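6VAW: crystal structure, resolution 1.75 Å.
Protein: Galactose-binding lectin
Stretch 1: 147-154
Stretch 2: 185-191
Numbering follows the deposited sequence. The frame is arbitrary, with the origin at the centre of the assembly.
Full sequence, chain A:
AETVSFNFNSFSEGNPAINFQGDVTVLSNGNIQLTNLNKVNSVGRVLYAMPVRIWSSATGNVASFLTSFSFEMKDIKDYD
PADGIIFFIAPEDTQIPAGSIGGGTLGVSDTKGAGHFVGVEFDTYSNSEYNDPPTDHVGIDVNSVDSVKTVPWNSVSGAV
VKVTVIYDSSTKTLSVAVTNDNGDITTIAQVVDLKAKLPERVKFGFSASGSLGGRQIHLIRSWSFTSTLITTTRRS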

# COMPACT_ATOMS: atom_id res chain seq x y z
N SER A 147 17.36 -10.98 -29.02
CA SER A 147 17.69 -10.65 -27.63
C SER A 147 19.17 -10.39 -27.34
O SER A 147 20.08 -11.02 -27.88
CB SER A 147 17.20 -11.74 -26.70
OG SER A 147 15.84 -12.04 -26.92
N VAL A 148 19.38 -9.44 -26.43
CA VAL A 148 20.73 -9.11 -25.92
C VAL A 148 21.22 -10.36 -25.15
O VAL A 148 22.39 -10.71 -25.24
CB VAL A 148 20.69 -7.82 -25.06
CG1 VAL A 148 21.99 -7.61 -24.30
CG2 VAL A 148 20.37 -6.60 -25.92
N LYS A 149 20.29 -11.04 -24.45
CA LYS A 149 20.59 -12.22 -23.66
C LYS A 149 19.36 -13.10 -23.51
O LYS A 149 18.25 -12.60 -23.45
CB LYS A 149 21.08 -11.78 -22.27
CG LYS A 149 21.94 -12.78 -21.55
CD LYS A 149 22.11 -12.30 -20.15
CE LYS A 149 23.26 -12.94 -19.48
NZ LYS A 149 23.55 -12.18 -18.26
N THR A 150 19.57 -14.41 -23.43
CA THR A 150 18.50 -15.38 -23.21
C THR A 150 18.94 -16.42 -22.19
O THR A 150 20.14 -16.63 -21.96
CB THR A 150 18.01 -16.11 -24.51
OG1 THR A 150 19.02 -16.98 -24.98
CG2 THR A 150 17.50 -15.18 -25.60
N VAL A 151 17.96 -17.13 -21.64
CA VAL A 151 18.17 -18.23 -20.70
C VAL A 151 17.16 -19.34 -21.09
O VAL A 151 15.98 -19.02 -21.34
CB VAL A 151 18.05 -17.81 -19.20
CG1 VAL A 151 16.66 -17.26 -18.86
CG2 VAL A 151 18.42 -18.95 -18.26
N PRO A 152 17.58 -20.63 -21.11
CA PRO A 152 16.60 -21.69 -21.44
C PRO A 152 15.49 -21.75 -20.37
O PRO A 152 15.72 -21.49 -19.19
CB PRO A 152 17.44 -22.96 -21.48
CG PRO A 152 18.86 -22.48 -21.68
CD PRO A 152 18.92 -21.20 -20.89
N TRP A 153 14.28 -22.01 -20.83
CA TRP A 153 13.09 -22.07 -20.00
C TRP A 153 12.15 -23.10 -20.62
O TRP A 153 12.44 -23.63 -21.70
CB TRP A 153 12.51 -20.64 -19.90
CG TRP A 153 11.20 -20.49 -19.18
CD1 TRP A 153 10.96 -20.67 -17.85
CD2 TRP A 153 9.96 -20.05 -19.75
NE1 TRP A 153 9.65 -20.39 -17.56
CE2 TRP A 153 9.00 -20.02 -18.71
CE3 TRP A 153 9.56 -19.67 -21.04
CZ2 TRP A 153 7.67 -19.62 -18.92
CZ3 TRP A 153 8.24 -19.29 -21.26
CH2 TRP A 153 7.32 -19.26 -20.20
N ASN A 154 11.09 -23.46 -19.92
CA ASN A 154 10.11 -24.42 -20.46
C ASN A 154 8.71 -23.86 -20.26
O ASN A 154 8.32 -23.60 -19.12
CB ASN A 154 10.27 -25.80 -19.80
CG ASN A 154 9.32 -26.86 -20.31
OD1 ASN A 154 8.92 -26.89 -21.48
ND2 ASN A 154 8.95 -27.79 -19.43
N ILE A 185 12.96 -22.13 -10.06
CA ILE A 185 13.11 -20.74 -10.47
C ILE A 185 14.11 -20.66 -11.62
O ILE A 185 15.06 -21.44 -11.68
CB ILE A 185 13.47 -19.71 -9.34
CG1 ILE A 185 14.61 -20.19 -8.44
CG2 ILE A 185 12.26 -19.29 -8.54
CD1 ILE A 185 15.78 -19.42 -8.65
N THR A 186 13.85 -19.73 -12.54
CA THR A 186 14.69 -19.34 -13.68
C THR A 186 15.02 -17.85 -13.50
O THR A 186 14.12 -17.07 -13.22
CB THR A 186 13.98 -19.63 -15.01
OG1 THR A 186 13.54 -20.99 -15.03
CG2 THR A 186 14.86 -19.34 -16.23
N THR A 187 16.28 -17.44 -13.67
CA THR A 187 16.62 -16.03 -13.56
C THR A 187 17.43 -15.55 -14.75
O THR A 187 18.15 -16.33 -15.37
CB THR A 187 17.40 -15.69 -12.25
OG1 THR A 187 18.70 -16.28 -12.29
CG2 THR A 187 16.66 -16.09 -10.97
N ILE A 188 17.38 -14.25 -15.00
CA ILE A 188 18.17 -13.61 -16.05
C ILE A 188 18.31 -12.16 -15.66
O ILE A 188 17.38 -11.59 -15.11
CB ILE A 188 17.55 -13.79 -17.48
CG1 ILE A 188 18.56 -13.36 -18.57
CG2 ILE A 188 16.14 -13.12 -17.65
CD1 ILE A 188 18.12 -13.62 -20.00
N ALA A 189 19.50 -11.59 -15.87
CA ALA A 189 19.77 -10.19 -15.54
C ALA A 189 20.67 -9.57 -16.59
O ALA A 189 21.51 -10.25 -17.18
CB ALA A 189 20.39 -10.07 -14.15
N GLN A 190 20.46 -8.30 -16.85
CA GLN A 190 21.24 -7.60 -17.89
C GLN A 190 21.31 -6.13 -17.55
O GLN A 190 20.29 -5.55 -17.19
CB GLN A 190 20.58 -7.80 -19.28
CG GLN A 190 21.16 -6.96 -20.45
CD GLN A 190 22.59 -7.38 -20.72
OE1 GLN A 190 22.86 -8.56 -20.91
NE2 GLN A 190 23.52 -6.44 -20.76
N VAL A 191 22.48 -5.52 -17.76
CA VAL A 191 22.60 -4.06 -17.59
C VAL A 191 21.97 -3.41 -18.84
O VAL A 191 22.41 -3.71 -19.95
CB VAL A 191 24.07 -3.62 -17.36
CG1 VAL A 191 24.22 -2.10 -17.51
CG2 VAL A 191 24.57 -4.10 -15.99
O HOH W 1 21.64 -13.69 -16.55
O HOH W 2 24.26 -9.60 -18.80
O HOH W 3 14.63 -22.69 -17.01

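Strands 149-152 and 185-191 run nearly antiparallel, at 170°, with their axes 7.4 Å apart at closest approach. They are joined by side chains and waters, and no backbone-to-backbone hydrogen bond links them. The CA atoms pair as Lys-149 with Gln-190, Val-151 with Ile-188 and Trp-153 with Thr-186. Strand alternation sets the pattern. Lys-149 and Val-151 point toward the other stretch, as do Thr-186, Ile-188 and Gln-190. Thr-150, Pro-152, Thr-187 and Ala-189 point away. Together the two stretches bury 438 Å².

Ile-188 gives up the most area, 78 Å². Its chi1 and chi2 are both t, so the chain is extended and CD1 reaches the Lys-149 backbone, 3.6 Å from Lys-149 O. CD1 also lies 3.6 Å from Thr-150 C. The branched, apolar side chain suits this buried site, where it packs against main chain as well as side chains. Val-151 has chi1 p. Its CG1 lies 3.8 Å from Ile-188 CB and 3.8 Å from Thr-186 CG2. One methyl thus touches two neighbours that face the same way along the opposing strand.

Lys-149 is t at all four chi angles. The extended chain carries NZ across to the backbone of the other strand, where Lys-149 NZ donates a hydrogen bond to Ala-189 O at 3.0 Å. On the way, Lys-149 CD passes 4.0 Å from Ile-188 CG1. A lysine fits here because its aliphatic part can pack while its amine meets polar groups. Water 1 accepts from Lys-149 NZ at 3.0 Å and from Ala-189 N at 3.1 Å. Water 2 accepts from Lys-149 NZ at 2.7 Å and donates to Gln-190 OE1, also at 2.7 Å.

Gln-190 starts with chi1 t, then bends at chi2 p. Its two amide ends are used differently. OE1 takes the bond from water 2 and lies 3.6 Å from Val-148 CG1. NE2 donates to Val-191 O in its own strand at 3.1 Å, with a nearly straight angle of 165°. This bond helps fix the orientation of the amide.

At the other end, Thr-186 has chi1 m. Its CG2 packs on Val-151, while OG1 lies near the plane of the Trp-153 ring, at its edge, 3.8 Å from Trp-153 CD1. Water 3 is 2.8 Å from Thr-186 OG1 and donates to Pro-152 O at 2.7 Å. Threonine therefore supplies both a methyl and a polar group. Trp-153 is buried, with CA-to-CB sideways and chi1 t; its NE1 is hydrogen-bonded elsewhere in the structure.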